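Local coordinates for protein phosphoribosylaminoimidazole-succinocarboxamide synthase (PDB 2CNQ) that catalyses the ATP-dependent joining of L-aspartate to the carboxylate of carboxyaminoimidazole ribotide, giving SAICAR in de novo purine biosynthesis, at residues R21-Y24 with T30-F33; I55-L60 with A290-A295; P155-T160 with K197-C202; F159-K164 with A177-L182; D265-N270 with N276-P281. All coordinates share one frame; numbering follows the deposited sequence.

Contact 1 is the polar one of the five: a buried hairpin, bonded strand to strand and to ADP, on the antiparallel sheet of the nucleotide pocket. The other four have no hydrogen bond across them and rest on apolar groups. Contacts 2 and 4 are also buried, contacts 3 and 5 partly so. Contact 2 pairs helices about 230 residues apart in the chain; its Leu-57 touches Arg-21 of contact 1. Contacts 3 and 4 overlap at Phe-159 and Thr-160, joining the edge strand and the loop after it to two successive helices. Contact 5 lies about 20 Å from contact 2 between centres, and its loop leads into the helix 282-300 that contact 2 uses.

Contact 1: residues R21-Y24 with T30-F33; sequences RDIY and TLLF. With ADP (adenosine-5'-diphosphate), chain B.
With CG beside the backbone N (chi1 -65°) and the chain extended from there to NE, Arg-21 sends its CD over one face of the Phe-33 ring, CD to CZ 3.3 Å. Phe-33 comes to meet it because its CG is anti to the backbone N (chi1 -167°); the guanidinium and ring planes stand 30° apart. Ile-23 runs alongside the same ring. These residues belong to an antiparallel beta hairpin, strands 21-25 and 30-35. Tyr-24 and Leu-32 form a hydrogen-bonded pair, Tyr-24 N to Leu-32 O 2.9 Å and Leu-32 N to Tyr-24 O 2.8 Å. Ile-23, Leu-31 and Phe-33 give ADP an apolar surface: Leu-31 CD1 is 3.7 Å from C2 of the adenine, and Phe-33 turns its edge to the ribose O4'. At the alpha phosphate the backbone N of Arg-21 holds O2A at 2.8 Å. Arginine suits its place because the long side chain lays CD on Phe-33, brings NH1 to O1A at 3.0 Å and leaves NH2 for a salt bridge with Glu-234. A guanidinium held between carboxylate and phosphate probably stays charged and helps to offset the negative charge of the nucleotide.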
# COMPACT_ATOMS: atom_id res chain seq x y z
N ARG A 21 -8.98 -5.94 -0.81
CA ARG A 21 -9.96 -5.30 -1.60
C ARG A 21 -10.88 -6.27 -2.25
O ARG A 21 -10.52 -7.37 -2.61
CB ARG A 21 -9.32 -4.43 -2.62
CG ARG A 21 -8.61 -3.32 -1.88
CD ARG A 21 -7.56 -2.68 -2.65
NE ARG A 21 -7.04 -1.58 -1.91
CZ ARG A 21 -6.19 -1.66 -0.92
NH1 ARG A 21 -5.47 -2.74 -0.71
NH2 ARG A 21 -6.03 -0.61 -0.16
N ASP A 22 -12.11 -5.82 -2.40
CA ASP A 22 -13.12 -6.46 -3.21
C ASP A 22 -13.29 -5.57 -4.40
O ASP A 22 -13.50 -4.38 -4.24
CB ASP A 22 -14.43 -6.62 -2.49
CG ASP A 22 -14.38 -7.55 -1.34
OD1 ASP A 22 -15.47 -7.79 -0.77
OD2 ASP A 22 -13.33 -8.09 -0.99
N ILE A 23 -13.16 -6.13 -5.57
CA ILE A 23 -13.06 -5.34 -6.77
C ILE A 23 -14.15 -5.77 -7.69
O ILE A 23 -14.22 -6.94 -8.04
CB ILE A 23 -11.73 -5.51 -7.38
CG1 ILE A 23 -10.65 -5.17 -6.36
CG2 ILE A 23 -11.60 -4.62 -8.62
CD1 ILE A 23 -9.32 -5.44 -6.81
N TYR A 24 -15.00 -4.85 -8.06
CA TYR A 24 -16.12 -5.14 -8.92
C TYR A 24 -15.97 -4.40 -10.21
O TYR A 24 -15.36 -3.34 -10.27
CB TYR A 24 -17.41 -4.70 -8.26
CG TYR A 24 -17.71 -5.47 -7.03
CD1 TYR A 24 -18.50 -6.60 -7.09
CD2 TYR A 24 -17.19 -5.10 -5.82
CE1 TYR A 24 -18.78 -7.31 -5.97
CE2 TYR A 24 -17.46 -5.81 -4.69
CZ TYR A 24 -18.23 -6.92 -4.78
OH TYR A 24 -18.54 -7.67 -3.69
N THR A 30 -13.89 0.27 -15.85
CA THR A 30 -13.90 0.88 -14.55
C THR A 30 -14.22 -0.13 -13.52
O THR A 30 -15.04 -1.02 -13.71
CB THR A 30 -15.06 1.88 -14.59
OG1 THR A 30 -14.98 2.66 -15.79
CG2 THR A 30 -15.02 2.79 -13.42
N LEU A 31 -13.54 0.02 -12.40
CA LEU A 31 -13.67 -0.87 -11.28
C LEU A 31 -14.15 -0.10 -10.09
O LEU A 31 -13.83 1.05 -9.89
CB LEU A 31 -12.34 -1.47 -10.93
CG LEU A 31 -11.68 -2.24 -12.03
CD1 LEU A 31 -10.27 -2.55 -11.60
CD2 LEU A 31 -12.44 -3.48 -12.37
N LEU A 32 -14.91 -0.79 -9.27
CA LEU A 32 -15.27 -0.38 -7.94
C LEU A 32 -14.28 -1.09 -7.03
O LEU A 32 -14.27 -2.30 -6.94
CB LEU A 32 -16.69 -0.77 -7.65
CG LEU A 32 -17.15 -0.58 -6.24
CD1 LEU A 32 -17.06 0.85 -5.88
CD2 LEU A 32 -18.53 -1.13 -6.07
N PHE A 33 -13.42 -0.31 -6.41
CA PHE A 33 -12.25 -0.80 -5.75
C PHE A 33 -12.47 -0.60 -4.26
O PHE A 33 -12.31 0.49 -3.77
CB PHE A 33 -11.11 0.06 -6.30
CG PHE A 33 -9.74 -0.42 -6.00
CD1 PHE A 33 -8.93 0.25 -5.13
CD2 PHE A 33 -9.24 -1.47 -6.66
CE1 PHE A 33 -7.62 -0.14 -4.95
CE2 PHE A 33 -7.93 -1.87 -6.50
CZ PHE A 33 -7.14 -1.20 -5.62
PB ADP B . -3.56 -8.03 -3.03
O1B ADP B . -2.68 -7.03 -2.44
O2B ADP B . -2.99 -8.65 -4.24
O3B ADP B . -4.06 -9.09 -2.18
PA ADP B . -5.65 -6.08 -2.90
O1A ADP B . -4.74 -4.99 -2.53
O2A ADP B . -6.55 -6.63 -1.90
O3A ADP B . -4.84 -7.26 -3.57
O5' ADP B . -6.55 -5.67 -4.12
C5' ADP B . -6.16 -4.80 -5.16
C4' ADP B . -5.95 -5.59 -6.41
O4' ADP B . -6.30 -4.72 -7.49
C3' ADP B . -4.52 -5.98 -6.65
O3' ADP B . -4.47 -7.11 -7.48
C2' ADP B . -4.00 -4.81 -7.44
O2' ADP B . -2.85 -5.09 -8.17
C1' ADP B . -5.17 -4.54 -8.32
N9 ADP B . -5.27 -3.22 -8.86
C8 ADP B . -4.96 -2.07 -8.25
N7 ADP B . -5.25 -1.02 -8.97
C5 ADP B . -5.77 -1.51 -10.10
C6 ADP B . -6.31 -0.94 -11.27
N6 ADP B . -6.39 0.37 -11.42
N1 ADP B . -6.69 -1.73 -12.27
C2 ADP B . -6.65 -3.05 -12.10
N3 ADP B . -6.24 -3.70 -11.02
C4 ADP B . -5.79 -2.92 -10.04

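Contact 2: residues I55-L60 with A290-A295; sequences ILLTKL and AKYIEA
Leu-56 reaches across with its CD1 methyl, which rests 3.5 Å from the backbone O of Tyr-292 and 3.7 Å from CG1 of Ile-293. The same methyl lies 3.9 Å from CB of Tyr-292, so one branched tip fills the notch between two successive residues of the facing helix. The CG of Leu-56 is anti to the backbone N (chi1 -173°), which directs the branch toward helix 282-300. The CD2 methyls of Leu-56 and Leu-57 lie at the edge of the Tyr-292 ring, the latter 4.3 Å from CE1. Here two nearly parallel helices, their local axes 15° apart and 10.6 Å from each other, bring together parts of the chain separated by some 230 residues. Leucine suits such spacing because its branched apolar end reaches the facing backbone. Farther out, Trp-304 touches both Leu-56 and Ile-293, while Pro-238 of strand 228-245 packs on Leu-56 and Tyr-292. The tyrosine hydroxyl is hydrogen-bonded to Asp-239, a residue of the AICAR ribotide pocket.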
# COMPACT_ATOMS: atom_id res chain seq x y z
N ILE A 55 -11.45 2.06 5.11
CA ILE A 55 -11.71 3.47 4.95
C ILE A 55 -10.40 4.22 5.04
O ILE A 55 -10.11 5.08 4.26
CB ILE A 55 -12.71 3.94 5.98
CG1 ILE A 55 -14.06 3.28 5.72
CG2 ILE A 55 -12.80 5.44 5.93
CD1 ILE A 55 -15.07 3.57 6.76
N LEU A 56 -9.58 3.87 6.01
CA LEU A 56 -8.30 4.53 6.16
C LEU A 56 -7.45 4.33 4.96
O LEU A 56 -6.83 5.27 4.46
CB LEU A 56 -7.64 4.04 7.41
CG LEU A 56 -6.37 4.77 7.79
CD1 LEU A 56 -6.23 4.72 9.26
CD2 LEU A 56 -5.15 4.19 7.15
N LEU A 57 -7.39 3.13 4.44
CA LEU A 57 -6.55 2.90 3.28
C LEU A 57 -7.04 3.71 2.13
O LEU A 57 -6.24 4.20 1.35
CB LEU A 57 -6.56 1.45 2.90
CG LEU A 57 -6.13 0.48 3.96
CD1 LEU A 57 -6.25 -0.90 3.42
CD2 LEU A 57 -4.76 0.77 4.47
N THR A 58 -8.33 3.82 2.00
CA THR A 58 -8.91 4.56 0.93
C THR A 58 -8.60 6.00 1.07
O THR A 58 -8.10 6.64 0.17
CB THR A 58 -10.41 4.32 0.90
OG1 THR A 58 -10.67 2.94 0.67
CG2 THR A 58 -11.07 5.08 -0.19
N LYS A 59 -8.93 6.56 2.22
CA LYS A 59 -8.75 7.96 2.42
C LYS A 59 -7.30 8.36 2.35
O LYS A 59 -6.96 9.38 1.81
CB LYS A 59 -9.32 8.33 3.78
CG LYS A 59 -10.81 8.09 3.92
CD LYS A 59 -11.70 8.84 2.93
CE LYS A 59 -13.15 8.34 3.08
NZ LYS A 59 -14.14 9.23 2.41
N LEU A 60 -6.44 7.55 2.89
CA LEU A 60 -5.04 7.87 2.86
C LEU A 60 -4.53 7.79 1.43
O LEU A 60 -3.78 8.62 1.00
CB LEU A 60 -4.28 6.98 3.79
CG LEU A 60 -2.83 7.34 4.00
CD1 LEU A 60 -2.60 8.79 4.30
CD2 LEU A 60 -2.30 6.50 5.11
N ALA A 290 -5.05 1.67 15.88
CA ALA A 290 -4.60 2.95 16.38
C ALA A 290 -3.33 3.36 15.72
O ALA A 290 -3.12 4.53 15.48
CB ALA A 290 -4.44 2.89 17.86
N LYS A 291 -2.43 2.44 15.46
CA LYS A 291 -1.21 2.78 14.76
C LYS A 291 -1.51 3.28 13.39
O LYS A 291 -0.91 4.23 12.94
CB LYS A 291 -0.32 1.56 14.70
CG LYS A 291 0.42 1.34 15.98
CD LYS A 291 1.14 -0.01 15.98
CE LYS A 291 1.99 -0.24 17.19
NZ LYS A 291 3.02 0.80 17.38
N TYR A 292 -2.42 2.62 12.69
CA TYR A 292 -2.76 3.06 11.36
C TYR A 292 -3.33 4.43 11.42
O TYR A 292 -3.02 5.26 10.58
CB TYR A 292 -3.75 2.12 10.72
CG TYR A 292 -3.15 0.92 10.07
CD1 TYR A 292 -3.53 0.60 8.80
CD2 TYR A 292 -2.24 0.11 10.71
CE1 TYR A 292 -3.02 -0.51 8.16
CE2 TYR A 292 -1.73 -1.00 10.09
CZ TYR A 292 -2.14 -1.31 8.82
OH TYR A 292 -1.63 -2.42 8.27
N ILE A 293 -4.22 4.67 12.37
CA ILE A 293 -4.84 5.97 12.46
C ILE A 293 -3.82 7.02 12.80
O ILE A 293 -3.90 8.11 12.29
CB ILE A 293 -6.00 5.91 13.43
CG1 ILE A 293 -7.15 5.16 12.77
CG2 ILE A 293 -6.42 7.29 13.84
CD1 ILE A 293 -8.24 4.74 13.70
N GLU A 294 -2.86 6.71 13.65
CA GLU A 294 -1.84 7.68 13.95
C GLU A 294 -1.05 8.02 12.73
O GLU A 294 -0.76 9.17 12.48
CB GLU A 294 -0.97 7.17 15.06
CG GLU A 294 0.13 8.12 15.45
CD GLU A 294 -0.36 9.40 16.10
OE1 GLU A 294 0.51 10.23 16.39
OE2 GLU A 294 -1.53 9.55 16.39
N ALA A 295 -0.69 7.02 11.94
CA ALA A 295 -0.01 7.31 10.71
C ALA A 295 -0.87 8.20 9.86
O ALA A 295 -0.40 9.16 9.29
CB ALA A 295 0.32 6.06 9.98

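Contact 3: residues P155-T160 with K197-C202; sequences PEPIFT and KLYSKC
Strand 153-159 is an outermost strand of the mixed five-stranded sheet, and here one of its prolines, Pro-157, packs against the long helix 185-209. The pyrrolidine ring bears on two successive helix residues, Tyr-199 and Ser-200. Its CG lies at the edge of the tyrosine ring, near the ring plane, 3.5 Å from CE2, and its CB is equally near CD2 and CE2 of Tyr-199. The proline and the tyrosine side chain meet at a slant. Tyr-199 is brought there by its first torsion: CG is anti to the backbone N (chi1 167°), which swings the ring out from the helix toward the sheet. The same CG of Pro-157 also lies 3.5 Å from the OG of Ser-200, a hydroxyl engaged in a weak hydrogen bond with Val-196 O one turn back. Proline fits this place because its compact ring presents carbon to the helix. Tyrosine combines an apolar edge for the proline with a polar end for the sheet, where its hydroxyl is hydrogen-bonded to Ile-213 O. Serine is small enough to let the proline come close to the helix backbone. Across the sheet, Val-121 of the adjacent strand 113-122 touches both Pro-157 and Tyr-199, while Tyr-199 also packs on Thr-216 of strand 211-223; helix 185-209 therefore lies against three strands.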
# COMPACT_ATOMS: atom_id res chain seq x y z
N PRO A 155 21.81 6.05 1.28
CA PRO A 155 22.25 7.34 0.75
C PRO A 155 21.25 7.99 -0.15
O PRO A 155 21.06 9.19 -0.12
CB PRO A 155 23.50 6.97 -0.03
CG PRO A 155 23.96 5.72 0.56
CD PRO A 155 22.79 4.99 1.07
N GLU A 156 20.58 7.16 -0.94
CA GLU A 156 19.48 7.59 -1.75
C GLU A 156 18.44 6.50 -1.68
O GLU A 156 18.77 5.35 -1.54
CB GLU A 156 19.89 7.72 -3.20
CG GLU A 156 20.88 8.80 -3.47
CD GLU A 156 20.37 10.17 -3.16
OE1 GLU A 156 19.15 10.37 -3.16
OE2 GLU A 156 21.21 11.07 -2.94
N PRO A 157 17.17 6.83 -1.78
CA PRO A 157 16.19 5.76 -1.79
C PRO A 157 16.39 4.88 -2.97
O PRO A 157 16.83 5.34 -4.01
CB PRO A 157 14.87 6.51 -1.89
CG PRO A 157 15.18 7.85 -1.37
CD PRO A 157 16.55 8.15 -1.87
N ILE A 158 16.04 3.62 -2.81
CA ILE A 158 16.29 2.66 -3.83
C ILE A 158 15.05 1.93 -4.21
O ILE A 158 14.25 1.50 -3.39
CB ILE A 158 17.39 1.72 -3.45
CG1 ILE A 158 17.19 1.03 -2.13
CG2 ILE A 158 18.72 2.50 -3.47
CD1 ILE A 158 18.17 -0.05 -1.88
N PHE A 159 14.90 1.77 -5.51
CA PHE A 159 13.91 0.91 -6.09
C PHE A 159 14.35 -0.52 -5.94
O PHE A 159 15.41 -0.90 -6.40
CB PHE A 159 13.79 1.28 -7.55
CG PHE A 159 13.04 0.29 -8.37
CD1 PHE A 159 13.66 -0.33 -9.43
CD2 PHE A 159 11.71 0.03 -8.16
CE1 PHE A 159 12.96 -1.16 -10.27
CE2 PHE A 159 11.03 -0.84 -8.96
CZ PHE A 159 11.66 -1.42 -10.03
N THR A 160 13.51 -1.30 -5.30
CA THR A 160 13.82 -2.67 -5.00
C THR A 160 12.60 -3.48 -5.32
O THR A 160 11.75 -3.72 -4.48
CB THR A 160 14.28 -2.85 -3.58
OG1 THR A 160 13.22 -2.54 -2.68
CG2 THR A 160 15.44 -1.99 -3.25
N LYS A 197 11.26 9.06 -7.21
CA LYS A 197 10.86 10.43 -7.17
C LYS A 197 9.64 10.62 -6.30
O LYS A 197 9.59 11.50 -5.48
CB LYS A 197 10.59 10.90 -8.57
CG LYS A 197 10.44 12.37 -8.65
CD LYS A 197 10.20 12.83 -10.06
CE LYS A 197 11.42 12.75 -10.89
NZ LYS A 197 11.25 13.57 -12.13
N LEU A 198 8.63 9.78 -6.51
CA LEU A 198 7.43 9.88 -5.72
C LEU A 198 7.73 9.63 -4.29
O LEU A 198 7.29 10.34 -3.42
CB LEU A 198 6.38 8.91 -6.21
CG LEU A 198 5.93 9.08 -7.64
CD1 LEU A 198 4.94 8.02 -7.99
CD2 LEU A 198 5.35 10.45 -7.88
N TYR A 199 8.47 8.59 -4.02
CA TYR A 199 8.81 8.28 -2.67
C TYR A 199 9.53 9.43 -2.01
O TYR A 199 9.20 9.79 -0.92
CB TYR A 199 9.69 7.04 -2.60
CG TYR A 199 10.29 6.87 -1.27
CD1 TYR A 199 9.61 6.29 -0.25
CD2 TYR A 199 11.56 7.33 -1.03
CE1 TYR A 199 10.16 6.21 1.01
CE2 TYR A 199 12.12 7.25 0.21
CZ TYR A 199 11.41 6.68 1.23
OH TYR A 199 12.03 6.65 2.42
N SER A 200 10.52 9.98 -2.66
CA SER A 200 11.29 11.02 -2.04
C SER A 200 10.45 12.21 -1.72
O SER A 200 10.62 12.80 -0.67
CB SER A 200 12.43 11.44 -2.92
OG SER A 200 13.43 10.44 -2.85
N LYS A 201 9.56 12.59 -2.60
CA LYS A 201 8.69 13.70 -2.34
C LYS A 201 7.86 13.42 -1.13
O LYS A 201 7.68 14.26 -0.27
CB LYS A 201 7.83 13.96 -3.53
CG LYS A 201 6.89 15.09 -3.33
CD LYS A 201 6.10 15.44 -4.56
CE LYS A 201 5.04 16.44 -4.23
NZ LYS A 201 4.48 17.06 -5.41
N CYS A 202 7.29 12.24 -1.06
CA CYS A 202 6.47 11.90 0.05
C CYS A 202 7.26 11.75 1.32
O CYS A 202 6.81 12.14 2.37
CB CYS A 202 5.69 10.64 -0.25
SG CYS A 202 4.56 10.83 -1.60

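Contact 4: residues F159-K164 with A177-L182; sequences FTPSTK and AQAAEL
Ala-179 directs its methyl group at the ring of Pro-161, CB to CG 3.6 Å, where the loop leaving edge strand 153-159 passes helix 176-183. The CB bonds of both Ala-179 and Pro-161 are directed at the other segment, and CB of Pro-161 is only slightly farther from the alanine CB, 4.0 Å. Phe-159 joins this pair: its ring meets the Ala-179 methyl obliquely, CZ to CB 4.5 Å. Alanine suits the helix because a single methyl allows close approach, and Ser-188 of the next helix, 185-209, touches it as well. Farther along, Thr-163 meets Leu-182 through CG2 and CD1, a looser contact at 4.4 Å on the exposed side. Threonine serves two neighbours here: OG1 is hydrogen-bonded to Glu-172 N, while CG2 faces Leu-182. Just beyond, Lys-164 belongs to the ADP pocket. Within the segment 159-164 the proline is stacked on the phenylalanine face, and both reach the Ala-179 methyl; in this CH-pi placement CD of Pro-161 sits 3.6 Å above the plane of the Phe-159 ring, over its centre.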
# COMPACT_ATOMS: atom_id res chain seq x y z
N PHE A 159 14.90 1.77 -5.51
CA PHE A 159 13.91 0.91 -6.09
C PHE A 159 14.35 -0.52 -5.94
O PHE A 159 15.41 -0.90 -6.40
CB PHE A 159 13.79 1.28 -7.55
CG PHE A 159 13.04 0.29 -8.37
CD1 PHE A 159 13.66 -0.33 -9.43
CD2 PHE A 159 11.71 0.03 -8.16
CE1 PHE A 159 12.96 -1.16 -10.27
CE2 PHE A 159 11.03 -0.84 -8.96
CZ PHE A 159 11.66 -1.42 -10.03
N THR A 160 13.51 -1.30 -5.30
CA THR A 160 13.82 -2.67 -5.00
C THR A 160 12.60 -3.48 -5.32
O THR A 160 11.75 -3.72 -4.48
CB THR A 160 14.28 -2.85 -3.58
OG1 THR A 160 13.22 -2.54 -2.68
CG2 THR A 160 15.44 -1.99 -3.25
N PRO A 161 12.43 -3.88 -6.55
CA PRO A 161 11.19 -4.51 -6.95
C PRO A 161 11.02 -5.87 -6.40
O PRO A 161 11.97 -6.56 -6.14
CB PRO A 161 11.29 -4.54 -8.46
CG PRO A 161 12.76 -4.56 -8.72
CD PRO A 161 13.37 -3.71 -7.65
N SER A 162 9.78 -6.27 -6.30
CA SER A 162 9.46 -7.64 -6.11
C SER A 162 8.49 -8.07 -7.16
O SER A 162 7.81 -7.28 -7.76
CB SER A 162 8.95 -7.86 -4.71
OG SER A 162 7.59 -7.68 -4.67
N THR A 163 8.42 -9.36 -7.34
CA THR A 163 7.42 -9.90 -8.21
C THR A 163 6.12 -9.75 -7.52
O THR A 163 6.02 -9.50 -6.33
CB THR A 163 7.70 -11.33 -8.50
OG1 THR A 163 7.56 -12.04 -7.26
CG2 THR A 163 9.06 -11.53 -9.13
N LYS A 164 5.08 -9.93 -8.31
CA LYS A 164 3.74 -10.11 -7.83
C LYS A 164 3.47 -11.58 -7.88
O LYS A 164 3.26 -12.14 -8.96
CB LYS A 164 2.75 -9.36 -8.70
CG LYS A 164 2.98 -7.88 -8.63
CD LYS A 164 2.16 -7.11 -9.61
CE LYS A 164 0.73 -7.15 -9.28
NZ LYS A 164 0.00 -6.45 -10.31
N ALA A 177 17.47 -5.41 -12.45
CA ALA A 177 17.74 -6.04 -13.72
C ALA A 177 16.72 -7.08 -14.04
O ALA A 177 16.25 -7.19 -15.15
CB ALA A 177 19.12 -6.62 -13.70
N GLN A 178 16.34 -7.88 -13.06
CA GLN A 178 15.31 -8.86 -13.30
C GLN A 178 13.98 -8.21 -13.55
O GLN A 178 13.23 -8.66 -14.38
CB GLN A 178 15.27 -9.83 -12.16
CG GLN A 178 14.18 -10.87 -12.28
CD GLN A 178 14.30 -11.72 -13.49
OE1 GLN A 178 15.38 -12.18 -13.83
NE2 GLN A 178 13.17 -12.04 -14.08
N ALA A 179 13.70 -7.12 -12.87
CA ALA A 179 12.49 -6.41 -13.17
C ALA A 179 12.48 -5.97 -14.60
O ALA A 179 11.46 -6.04 -15.26
CB ALA A 179 12.35 -5.24 -12.27
N ALA A 180 13.62 -5.54 -15.11
CA ALA A 180 13.70 -5.12 -16.49
C ALA A 180 13.52 -6.29 -17.41
O ALA A 180 13.00 -6.14 -18.49
CB ALA A 180 15.01 -4.45 -16.75
N GLU A 181 13.92 -7.48 -17.02
CA GLU A 181 13.58 -8.65 -17.79
C GLU A 181 12.10 -8.82 -17.90
O GLU A 181 11.60 -9.21 -18.94
CB GLU A 181 14.19 -9.88 -17.17
CG GLU A 181 15.66 -9.90 -17.21
CD GLU A 181 16.20 -9.84 -18.60
OE1 GLU A 181 15.72 -10.62 -19.45
OE2 GLU A 181 17.11 -9.03 -18.87
N LEU A 182 11.39 -8.56 -16.83
CA LEU A 182 9.97 -8.73 -16.84
C LEU A 182 9.24 -7.67 -17.57
O LEU A 182 8.28 -7.95 -18.26
CB LEU A 182 9.46 -8.78 -15.42
CG LEU A 182 9.96 -9.93 -14.60
CD1 LEU A 182 9.40 -9.81 -13.21
CD2 LEU A 182 9.61 -11.25 -15.20

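Contact 5: residues D265-N270 with N276-P281; sequences DWLTAN and NGVKMP
Trp-266 points its indole from helix 261-269 at the loop 276-281, and the side chain can be followed outward. CB leaves the backbone with CG anti to N (chi1 -180°), which extends the ring away from its own helix. Over one face, nearer the ring's border, lies ND2 of Asn-270, 3.1 Å above the plane. NE1 is likewise 3.1 Å from Asn-270 ND2, but both are donors and no hydrogen bond joins them. At the far end of the six-membered ring, CH2 comes within 3.3 Å of CD of Pro-281, and CZ2 lies 3.6 Å from the same atom; the two side chains meet head-on from helix and loop. On the other outer corner, CZ3 has CG1 of Val-278 at 4.4 Å, close to the indole plane. That valine methyl also meets CD2 of Leu-267, 3.8 Å away, as the two side chains pass each other. Tryptophan suits this place because its length lets one residue span from helix to loop. Pro-281 holds the N-cap position immediately ahead of helix 282-300, and its ring gives the indole a rigid apolar partner. Asn-270, the first residue beyond the helical conformation, donates through ND2 to Trp-266 O at 2.8 Å, nearly straight at 169°. Its backbone N reaches the same oxygen from the opposite face. The carbonyl is thus doubly satisfied at the helix end, while the contact with the loop is apolar and probably gains from partial shielding of the indole end from solvent.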
# COMPACT_ATOMS: atom_id res chain seq x y z
N ASP A 265 4.95 -8.44 13.21
CA ASP A 265 5.84 -8.79 14.27
C ASP A 265 5.13 -9.52 15.38
O ASP A 265 5.70 -10.43 15.96
CB ASP A 265 6.55 -7.57 14.78
CG ASP A 265 7.57 -7.01 13.81
OD1 ASP A 265 8.07 -5.92 14.12
OD2 ASP A 265 7.87 -7.63 12.80
N TRP A 266 3.92 -9.12 15.69
CA TRP A 266 3.17 -9.79 16.70
C TRP A 266 2.93 -11.23 16.29
O TRP A 266 3.09 -12.15 17.06
CB TRP A 266 1.83 -9.10 16.94
CG TRP A 266 1.06 -9.77 17.97
CD1 TRP A 266 1.19 -9.62 19.30
CD2 TRP A 266 0.07 -10.77 17.77
NE1 TRP A 266 0.34 -10.46 19.96
CE2 TRP A 266 -0.38 -11.16 19.04
CE3 TRP A 266 -0.53 -11.33 16.66
CZ2 TRP A 266 -1.34 -12.12 19.22
CZ3 TRP A 266 -1.49 -12.29 16.86
CH2 TRP A 266 -1.89 -12.66 18.12
N LEU A 267 2.55 -11.44 15.05
CA LEU A 267 2.30 -12.77 14.59
C LEU A 267 3.56 -13.56 14.70
O LEU A 267 3.54 -14.67 15.19
CB LEU A 267 1.84 -12.75 13.17
CG LEU A 267 0.45 -12.15 12.97
CD1 LEU A 267 0.25 -11.83 11.54
CD2 LEU A 267 -0.62 -13.15 13.43
N THR A 268 4.67 -13.04 14.26
CA THR A 268 5.92 -13.76 14.32
C THR A 268 6.29 -14.08 15.73
O THR A 268 6.70 -15.18 16.04
CB THR A 268 6.99 -12.98 13.61
OG1 THR A 268 6.58 -12.91 12.25
CG2 THR A 268 8.32 -13.62 13.72
N ALA A 269 6.15 -13.11 16.61
CA ALA A 269 6.50 -13.29 17.99
C ALA A 269 5.68 -14.38 18.63
O ALA A 269 6.13 -15.03 19.54
CB ALA A 269 6.33 -12.02 18.73
N ASN A 270 4.46 -14.57 18.14
CA ASN A 270 3.55 -15.53 18.67
C ASN A 270 3.48 -16.79 17.87
O ASN A 270 2.61 -17.62 18.08
CB ASN A 270 2.19 -14.88 18.80
CG ASN A 270 2.16 -13.97 19.95
OD1 ASN A 270 1.94 -14.40 21.06
ND2 ASN A 270 2.48 -12.71 19.73
N ASN A 276 -3.48 -19.47 9.01
CA ASN A 276 -4.77 -19.00 8.60
C ASN A 276 -5.72 -18.95 9.75
O ASN A 276 -5.58 -19.66 10.72
CB ASN A 276 -5.32 -19.91 7.53
CG ASN A 276 -4.56 -19.77 6.24
OD1 ASN A 276 -3.54 -20.39 6.03
ND2 ASN A 276 -5.01 -18.88 5.41
N GLY A 277 -6.72 -18.12 9.61
CA GLY A 277 -7.75 -18.03 10.59
C GLY A 277 -7.27 -17.49 11.91
O GLY A 277 -7.88 -17.80 12.92
N VAL A 278 -6.24 -16.67 11.95
CA VAL A 278 -5.76 -16.15 13.20
C VAL A 278 -6.68 -15.06 13.66
O VAL A 278 -6.95 -14.11 12.96
CB VAL A 278 -4.35 -15.63 13.10
CG1 VAL A 278 -3.95 -14.85 14.31
CG2 VAL A 278 -3.42 -16.79 12.89
N LYS A 279 -7.12 -15.19 14.89
CA LYS A 279 -7.91 -14.19 15.51
C LYS A 279 -6.99 -13.28 16.26
O LYS A 279 -6.38 -13.67 17.24
CB LYS A 279 -8.91 -14.82 16.45
CG LYS A 279 -9.87 -13.77 17.03
CD LYS A 279 -11.37 -14.08 16.83
CE LYS A 279 -12.25 -12.83 17.01
NZ LYS A 279 -12.15 -12.31 18.37
N MET A 280 -6.84 -12.08 15.77
CA MET A 280 -6.08 -11.11 16.50
C MET A 280 -6.83 -10.82 17.76
O MET A 280 -8.00 -10.50 17.71
CB MET A 280 -5.99 -9.83 15.72
CG MET A 280 -5.22 -9.94 14.45
SD MET A 280 -5.33 -8.45 13.51
CE MET A 280 -7.01 -8.57 12.97
N PRO A 281 -6.16 -10.88 18.89
CA PRO A 281 -6.81 -10.44 20.09
C PRO A 281 -7.24 -9.02 19.94
O PRO A 281 -6.67 -8.25 19.19
CB PRO A 281 -5.70 -10.55 21.13
CG PRO A 281 -4.82 -11.63 20.59
CD PRO A 281 -4.81 -11.37 19.13